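Local coordinates for protein Alpha/beta hydrolase (PDB 6KMO) that probably hydrolyses carboxylic esters, acting as a bacterial esterase or lipase of the alpha/beta hydrolase fold, at residues Q33-V38 against G304-Y309; S188-A193 against K264-T269; N249-L252 against R257-T260. The protein carries 2 engineered substitutions. All blocks are in the same frame, centred on the assembly; numbering follows the deposited sequence.

Contact 1 (Q33-V38 against G304-Y309); sequences QAFLNV and GMIHDY
Two torsions set up this contact: Ile306 holds CG1 between its backbone N and carbonyl carbon (chi1 55°), and Phe35 turns its ring away from the backbone N of its own residue (chi1 169°). As a result, the isoleucine's longer branch and the aromatic ring both enter the gap between helix 30-41 and segment 304-309, the loop after strand 297-302 where the alpha/beta hydrolase fold usually carries its catalytic histidine. The backbones stay well apart, the nearest alpha carbons, CA of Leu36 and CA of Ile306, being 9.2 Å from each other, so side chains alone close the gap. Ile306 CD1 lies 3.8 Å from Phe35 CE2 and 3.9 Å from Phe35 CD2, an oblique approach to these two ring carbons, with the two side chains at roughly a right angle. Leu36 runs past Ile306 in the opposite direction, and both its methyls are used: CD1 meets Ile306 CG2 at 4.1 Å, and CD2 meets Ile306 CD1 at 4.1 Å. No hydrogen bond joins the segments. Val32, one turn earlier in the helix, also touches Ile306.

Ile306 opens a type II beta turn that ends at Tyr309, closed by a weak bond from Tyr309 N to Ile306 O of 3.2 Å. The turn displays His307, whose ND1 bonds to Asp277 OD2 and whose side chain touches Ser180, an arrangement consistent with a Ser-His-Asp catalytic triad. Helix 30-41 therefore packs against the residue directly before the likely catalytic histidine. Within segment 304-309, Met305 CG rests 3.7 Å above one face of the Tyr309 ring, offset toward its rim.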
loop_
_atom_site.group_PDB
_atom_site.type_symbol
_atom_site.label_atom_id
_atom_site.label_comp_id
_atom_site.label_asym_id
_atom_site.label_seq_id
_atom_site.Cartn_x
_atom_site.Cartn_y
_atom_site.Cartn_z
ATOM N N GLN A 33 -4.297 8.544 -17.095
ATOM C CA GLN A 33 -4.596 9.685 -17.953
ATOM C C GLN A 33 -5.099 9.228 -19.315
ATOM O O GLN A 33 -6.048 9.811 -19.851
ATOM C CB GLN A 33 -3.363 10.567 -18.101
ATOM C CG GLN A 33 -3.667 11.849 -18.858
ATOM C CD GLN A 33 -4.590 12.763 -18.099
ATOM O OE1 GLN A 33 -4.261 13.223 -17.009
ATOM N NE2 GLN A 33 -5.756 13.023 -18.659
ATOM N N ALA A 34 -4.508 8.175 -19.876
ATOM C CA ALA A 34 -4.975 7.661 -21.162
ATOM C C ALA A 34 -6.425 7.214 -21.062
ATOM O O ALA A 34 -7.237 7.481 -21.963
ATOM C CB ALA A 34 -4.083 6.511 -21.625
ATOM N N PHE A 35 -6.777 6.538 -19.970
ATOM C CA PHE A 35 -8.153 6.114 -19.759
ATOM C C PHE A 35 -9.075 7.315 -19.633
ATOM O O PHE A 35 -10.145 7.356 -20.246
ATOM C CB PHE A 35 -8.230 5.240 -18.500
ATOM C CG PHE A 35 -9.626 4.964 -18.046
ATOM C CD1 PHE A 35 -10.382 3.984 -18.654
ATOM C CD2 PHE A 35 -10.202 5.700 -17.026
ATOM C CE1 PHE A 35 -11.681 3.737 -18.243
ATOM C CE2 PHE A 35 -11.501 5.452 -16.629
ATOM C CZ PHE A 35 -12.233 4.466 -17.236
ATOM N N LEU A 36 -8.684 8.307 -18.831
ATOM C CA LEU A 36 -9.513 9.498 -18.688
ATOM C C LEU A 36 -9.705 10.202 -20.023
ATOM O O LEU A 36 -10.780 10.750 -20.288
ATOM C CB LEU A 36 -8.918 10.452 -17.658
ATOM C CG LEU A 36 -8.969 9.961 -16.205
ATOM C CD1 LEU A 36 -8.247 10.930 -15.314
ATOM C CD2 LEU A 36 -10.399 9.765 -15.726
ATOM N N ASN A 37 -8.675 10.223 -20.866
ATOM C CA ASN A 37 -8.817 10.924 -22.140
ATOM C C ASN A 37 -9.839 10.227 -23.029
ATOM O O ASN A 37 -10.632 10.894 -23.710
ATOM C CB ASN A 37 -7.460 11.058 -22.821
ATOM C CG ASN A 37 -6.548 12.050 -22.125
ATOM O OD1 ASN A 37 -6.972 12.851 -21.302
ATOM N ND2 ASN A 37 -5.272 12.005 -22.477
ATOM N N VAL A 38 -9.870 8.897 -23.017
ATOM C CA VAL A 38 -10.905 8.171 -23.753
ATOM C C VAL A 38 -12.275 8.473 -23.159
ATOM O O VAL A 38 -13.229 8.818 -23.868
ATOM C CB VAL A 38 -10.610 6.659 -23.752
ATOM C CG1 VAL A 38 -11.801 5.875 -24.327
ATOM C CG2 VAL A 38 -9.334 6.372 -24.534
ATOM N N GLY A 304 -1.583 8.574 -8.019
ATOM C CA GLY A 304 -1.817 8.581 -9.436
ATOM C C GLY A 304 -3.099 7.907 -9.858
ATOM O O GLY A 304 -3.374 7.838 -11.064
ATOM N N MET A 305 -3.883 7.405 -8.909
ATOM C CA MET A 305 -5.060 6.600 -9.204
ATOM C C MET A 305 -6.338 7.422 -9.083
ATOM O O MET A 305 -6.439 8.361 -8.285
ATOM C CB MET A 305 -5.165 5.401 -8.242
ATOM C CG MET A 305 -4.097 4.335 -8.388
ATOM S SD MET A 305 -4.008 3.539 -10.079
ATOM C CE MET A 305 -2.563 4.463 -10.788
ATOM N N ILE A 306 -7.325 7.026 -9.875
ATOM C CA ILE A 306 -8.681 7.508 -9.739
ATOM C C ILE A 306 -9.514 6.531 -8.919
ATOM O O ILE A 306 -9.132 5.385 -8.687
ATOM C CB ILE A 306 -9.350 7.729 -11.122
ATOM C CG1 ILE A 306 -9.285 6.458 -11.963
ATOM C CG2 ILE A 306 -8.731 8.918 -11.829
ATOM C CD1 ILE A 306 -10.151 6.502 -13.189
ATOM N N HIS A 307 -10.689 6.989 -8.502
ATOM C CA HIS A 307 -11.694 6.120 -7.914
ATOM C C HIS A 307 -11.876 4.855 -8.748
ATOM O O HIS A 307 -11.914 4.894 -9.976
ATOM C CB HIS A 307 -13.023 6.878 -7.835
ATOM C CG HIS A 307 -14.089 6.116 -7.131
ATOM N ND1 HIS A 307 -14.072 5.905 -5.775
ATOM C CD2 HIS A 307 -15.163 5.441 -7.612
ATOM C CE1 HIS A 307 -15.118 5.154 -5.443
ATOM N NE2 HIS A 307 -15.794 4.869 -6.540
ATOM N N ASP A 308 -12.029 3.715 -8.070
ATOM C CA ASP A 308 -12.318 2.443 -8.736
ATOM C C ASP A 308 -11.165 1.981 -9.625
ATOM O O ASP A 308 -11.357 1.172 -10.536
ATOM C CB ASP A 308 -13.640 2.478 -9.518
ATOM C CG ASP A 308 -14.812 1.936 -8.727
ATOM O OD1 ASP A 308 -14.644 1.097 -7.801
ATOM O OD2 ASP A 308 -15.952 2.325 -9.085
ATOM N N TYR A 309 -9.936 2.389 -9.299
ATOM C CA TYR A 309 -8.783 1.942 -10.072
ATOM C C TYR A 309 -8.734 0.425 -10.143
ATOM O O TYR A 309 -8.445 -0.147 -11.199
ATOM C CB TYR A 309 -7.469 2.516 -9.523
ATOM C CG TYR A 309 -7.133 2.215 -8.068
ATOM C CD1 TYR A 309 -7.530 3.079 -7.071
ATOM C CD2 TYR A 309 -6.395 1.102 -7.709
ATOM C CE1 TYR A 309 -7.226 2.833 -5.737
ATOM C CE2 TYR A 309 -6.083 0.834 -6.364
ATOM C CZ TYR A 309 -6.502 1.723 -5.389
ATOM O OH TYR A 309 -6.256 1.510 -4.044
#

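Contact 2 (S188-A193 against K264-T269); sequences SVALQA and KGFPET
Helix 181-195, which follows the probable nucleophile elbow, packs here through Ala190 and Leu191 against Phe266 and Pro267 in the loop leading to strand 269-274. The chains approach closely, with CA of Ala190 and CA of Phe266 6.7 Å apart, a spacing that fits the small alanine side chain. Its CB serves two partners: it is 3.8 Å from Phe266 CE1 and also 3.8 Å from Pro267 CD, with Pro267 CG slightly farther at 4.0 Å. The methyl thus meets two neighbouring rings, which stand next to each other in front of it. Phe266 reaches it because its CG lies opposite the backbone N (chi1 -160°), which swings the ring toward the helix.

Both elements border strand 203-207 of the central sheet of the alpha/beta hydrolase fold: Asn204 is touched by Ala190, Phe266 and Pro267 alike. Leu290 of helix 280-292 packs on the phenylalanine as well.

Leu191 comes to the ring from its edge, close to the ring plane, with the two side chains set at a slant. Its CD2 is 4.1 Å from Phe266 CD1, and its CG equally far from Phe266 CE1. Across the segments the contact is wholly apolar. Within the loop, Thr269 OG1 donates to Pro267 O over 2.7 Å from above the carbonyl plane, and the same hydroxyl is bonded to Asn204 ND2.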
loop_
_atom_site.group_PDB
_atom_site.type_symbol
_atom_site.label_atom_id
_atom_site.label_comp_id
_atom_site.label_asym_id
_atom_site.label_seq_id
_atom_site.Cartn_x
_atom_site.Cartn_y
_atom_site.Cartn_z
ATOM N N SER A 188 -20.814 -1.035 7.429
ATOM C CA SER A 188 -22.187 -1.180 7.896
ATOM C C SER A 188 -22.424 -2.566 8.470
ATOM O O SER A 188 -23.102 -2.723 9.497
ATOM C CB SER A 188 -23.116 -0.916 6.721
ATOM O OG SER A 188 -24.439 -0.752 7.157
ATOM N N VAL A 189 -21.893 -3.595 7.812
ATOM C CA VAL A 189 -22.049 -4.963 8.300
ATOM C C VAL A 189 -21.253 -5.159 9.577
ATOM O O VAL A 189 -21.730 -5.785 10.527
ATOM C CB VAL A 189 -21.653 -5.962 7.201
ATOM C CG1 VAL A 189 -21.527 -7.390 7.758
ATOM C CG2 VAL A 189 -22.676 -5.933 6.085
ATOM N N ALA A 190 -20.037 -4.618 9.636
ATOM C CA ALA A 190 -19.243 -4.733 10.853
ATOM C C ALA A 190 -19.938 -4.064 12.040
ATOM O O ALA A 190 -19.913 -4.593 13.161
ATOM C CB ALA A 190 -17.843 -4.157 10.639
ATOM N N LEU A 191 -20.566 -2.910 11.822
ATOM C CA LEU A 191 -21.241 -2.207 12.917
ATOM C C LEU A 191 -22.517 -2.930 13.333
ATOM O O LEU A 191 -22.850 -2.973 14.524
ATOM C CB LEU A 191 -21.516 -0.763 12.521
ATOM C CG LEU A 191 -20.285 0.146 12.427
ATOM C CD1 LEU A 191 -20.594 1.422 11.680
ATOM C CD2 LEU A 191 -19.708 0.432 13.806
ATOM N N GLN A 192 -23.237 -3.534 12.388
ATOM C CA GLN A 192 -24.364 -4.380 12.774
ATOM C C GLN A 192 -23.875 -5.575 13.583
ATOM O O GLN A 192 -24.462 -5.918 14.616
ATOM C CB GLN A 192 -25.101 -4.873 11.531
ATOM C CG GLN A 192 -25.942 -3.826 10.834
ATOM C CD GLN A 192 -26.532 -4.365 9.558
ATOM O OE1 GLN A 192 -27.522 -5.087 9.581
ATOM N NE2 GLN A 192 -25.903 -4.055 8.437
ATOM N N ALA A 193 -22.812 -6.232 13.133
ATOM C CA ALA A 193 -22.289 -7.387 13.859
ATOM C C ALA A 193 -21.882 -7.015 15.280
ATOM O O ALA A 193 -22.099 -7.793 16.217
ATOM C CB ALA A 193 -21.132 -8.019 13.088
ATOM N N LYS A 264 -15.273 1.562 18.788
ATOM C CA LYS A 264 -14.479 0.632 19.576
ATOM C C LYS A 264 -14.893 -0.806 19.278
ATOM O O LYS A 264 -16.081 -1.126 19.198
ATOM C CB LYS A 264 -14.667 0.931 21.064
ATOM C CG LYS A 264 -13.777 0.097 21.971
ATOM C CD LYS A 264 -14.057 0.385 23.450
ATOM C CE LYS A 264 -13.192 -0.490 24.355
ATOM N NZ LYS A 264 -12.983 0.117 25.701
ATOM N N GLY A 265 -13.910 -1.680 19.084
ATOM C CA GLY A 265 -14.176 -3.068 18.790
ATOM C C GLY A 265 -14.417 -3.394 17.324
ATOM O O GLY A 265 -14.645 -4.560 16.994
ATOM N N PHE A 266 -14.371 -2.402 16.441
ATOM C CA PHE A 266 -14.476 -2.661 15.004
ATOM C C PHE A 266 -13.379 -3.648 14.599
ATOM O O PHE A 266 -12.296 -3.655 15.181
ATOM C CB PHE A 266 -14.222 -1.317 14.314
ATOM C CG PHE A 266 -14.708 -1.171 12.878
ATOM C CD1 PHE A 266 -16.028 -0.859 12.584
ATOM C CD2 PHE A 266 -13.801 -1.231 11.828
ATOM C CE1 PHE A 266 -16.432 -0.652 11.280
ATOM C CE2 PHE A 266 -14.207 -1.017 10.510
ATOM C CZ PHE A 266 -15.515 -0.731 10.241
ATOM N N PRO A 267 -13.631 -4.497 13.603
ATOM C CA PRO A 267 -12.596 -5.461 13.200
ATOM C C PRO A 267 -11.337 -4.782 12.669
ATOM O O PRO A 267 -11.365 -3.649 12.183
ATOM C CB PRO A 267 -13.274 -6.290 12.097
ATOM C CG PRO A 267 -14.760 -6.132 12.357
ATOM C CD PRO A 267 -14.911 -4.736 12.914
ATOM N N GLU A 268 -10.229 -5.511 12.732
ATOM C CA GLU A 268 -9.001 -5.060 12.093
ATOM C C GLU A 268 -9.290 -4.745 10.635
ATOM O O GLU A 268 -10.022 -5.478 9.962
ATOM C CB GLU A 268 -7.912 -6.120 12.210
ATOM C CG GLU A 268 -7.576 -6.457 13.660
ATOM C CD GLU A 268 -6.181 -7.007 13.875
ATOM O OE1 GLU A 268 -5.276 -6.796 13.048
ATOM O OE2 GLU A 268 -5.987 -7.667 14.922
ATOM N N THR A 269 -8.689 -3.664 10.130
ATOM C CA THR A 269 -9.112 -3.080 8.867
ATOM C C THR A 269 -7.938 -2.603 8.030
ATOM O O THR A 269 -6.956 -2.065 8.554
ATOM C CB THR A 269 -10.059 -1.900 9.153
ATOM O OG1 THR A 269 -11.268 -2.381 9.747
ATOM C CG2 THR A 269 -10.444 -1.141 7.911
#

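Contact 3 (N249-L252 against R257-T260); sequences NNIL and RAST
Asn249 and Arg257 cross at about a right angle, and their flat ends are turned so that the amide and guanidinium planes stand 58° apart. They face each other across the two limbs of a loop linking helix 245-248 to helix 260-263, whose first limb contains an Asx turn. Asn249 holds CG opposite its backbone N (chi1 -153°), which brings OD1 to the extended arginine chain. There Arg257 NH1 donates to Asn249 OD1 over 2.9 Å in a nearly straight bond (162° at the hydrogen). The oxygen lies in the guanidinium plane, at its edge, while the donor is only slightly tilted from the carbonyl plane. Arg257 CD is also near Asn249 OD1, at 3.4 Å, and Arg257 NH1 is 3.5 Å from Asn249 CA, so the arginine's end lies alongside the asparagine backbone. Its stronger polar partner is Asp212, which forms a salt bridge with NE and would help fix the guanidinium's rotation.

Next along the loop, Ile251 touches Ala258 through its CG2 branch, 3.7 Å from Ala258 CA and 3.8 Å from Ala258 CB. This is where the backbones draw closest, CA of Ile251 and CA of Ala258 being 5.6 Å apart.

The loop is also a docking surface in the dimer: Asn249 ND2 bonds to Ala16 O of the second subunit, and Arg257 O pairs with Ser15 OG of that subunit. Asn250 gives ND2 to Leu8 O there, while its OD1 accepts from Leu252 N at 2.8 Å, in the carbonyl plane and on a lone pair.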
loop_
_atom_site.group_PDB
_atom_site.type_symbol
_atom_site.label_atom_id
_atom_site.label_comp_id
_atom_site.label_asym_id
_atom_site.label_seq_id
_atom_site.Cartn_x
_atom_site.Cartn_y
_atom_site.Cartn_z
ATOM N N ASN A 249 -27.467 10.589 8.821
ATOM C CA ASN A 249 -26.805 10.747 10.100
ATOM C C ASN A 249 -26.680 9.434 10.866
ATOM O O ASN A 249 -26.199 9.439 12.005
ATOM C CB ASN A 249 -27.555 11.780 10.945
ATOM C CG ASN A 249 -26.670 12.471 11.929
ATOM O OD1 ASN A 249 -25.565 12.927 11.591
ATOM N ND2 ASN A 249 -27.128 12.550 13.178
ATOM N N ASN A 250 -27.115 8.329 10.272
ATOM C CA ASN A 250 -27.057 6.995 10.861
ATOM C C ASN A 250 -25.693 6.408 10.533
ATOM O O ASN A 250 -25.247 6.487 9.385
ATOM C CB ASN A 250 -28.189 6.198 10.207
ATOM C CG ASN A 250 -28.352 4.789 10.728
ATOM O OD1 ASN A 250 -27.399 4.031 10.882
ATOM N ND2 ASN A 250 -29.604 4.411 10.964
ATOM N N ILE A 251 -25.016 5.848 11.541
ATOM C CA ILE A 251 -23.658 5.336 11.330
ATOM C C ILE A 251 -23.607 4.163 10.350
ATOM O O ILE A 251 -22.524 3.846 9.837
ATOM C CB ILE A 251 -22.955 4.963 12.654
ATOM C CG1 ILE A 251 -23.608 3.749 13.333
ATOM C CG2 ILE A 251 -22.912 6.166 13.574
ATOM C CD1 ILE A 251 -22.851 3.281 14.572
ATOM N N LEU A 252 -24.736 3.507 10.081
ATOM C CA LEU A 252 -24.778 2.427 9.108
ATOM C C LEU A 252 -24.821 2.950 7.681
ATOM O O LEU A 252 -24.716 2.152 6.736
ATOM C CB LEU A 252 -25.984 1.519 9.355
ATOM C CG LEU A 252 -26.036 0.891 10.744
ATOM C CD1 LEU A 252 -27.261 -0.019 10.853
ATOM C CD2 LEU A 252 -24.775 0.111 11.077
ATOM N N ARG A 257 -19.394 9.435 10.785
ATOM C CA ARG A 257 -20.038 10.202 11.847
ATOM C C ARG A 257 -20.083 9.452 13.172
ATOM O O ARG A 257 -20.536 10.021 14.176
ATOM C CB ARG A 257 -21.448 10.603 11.411
ATOM C CG ARG A 257 -21.477 11.441 10.152
ATOM C CD ARG A 257 -22.861 11.952 9.836
ATOM N NE ARG A 257 -22.954 12.435 8.472
ATOM C CZ ARG A 257 -23.995 13.075 7.963
ATOM N NH1 ARG A 257 -25.031 13.392 8.732
ATOM N NH2 ARG A 257 -23.997 13.392 6.672
ATOM N N ALA A 258 -19.587 8.227 13.227
ATOM C CA ALA A 258 -19.582 7.472 14.461
ATOM C C ALA A 258 -18.590 8.061 15.442
ATOM O O ALA A 258 -17.523 8.544 15.067
ATOM C CB ALA A 258 -19.203 6.022 14.180
ATOM N N SER A 259 -18.944 7.998 16.722
ATOM C CA SER A 259 -18.024 8.425 17.755
ATOM C C SER A 259 -16.974 7.355 18.009
ATOM O O SER A 259 -17.080 6.210 17.565
ATOM C CB SER A 259 -18.789 8.653 19.061
ATOM O OG SER A 259 -19.274 7.407 19.514
ATOM N N THR A 260 -15.945 7.730 18.765
ATOM C CA THR A 260 -14.941 6.767 19.186
ATOM C C THR A 260 -15.574 5.586 19.896
ATOM O O THR A 260 -15.231 4.434 19.624
ATOM C CB THR A 260 -13.911 7.472 20.066
ATOM O OG1 THR A 260 -13.301 8.509 19.284
ATOM C CG2 THR A 260 -12.849 6.506 20.545
#

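Overall arrangement
Along the chain the three contacts are enclosed one within another: contact 1 spans residues 33 to 309, contact 2 residues 188 to 269, and contact 3 is a short local loop at 249-260. Contacts 2 and 3 have centres about 12 Å apart and touch, Ser188 OG lying 2.9 Å from Leu252 O, a probable hydrogen bond, so helix 181-195 ties them together. Contact 1 is on the opposite side of the chain's centre from contact 2, with centres about 31 Å apart. Helix 30-41, near the start of the chain, packs on the loop that carries the likely catalytic histidine, while segments of the other two contacts reach the second subunit, most extensively the loop of contact 3.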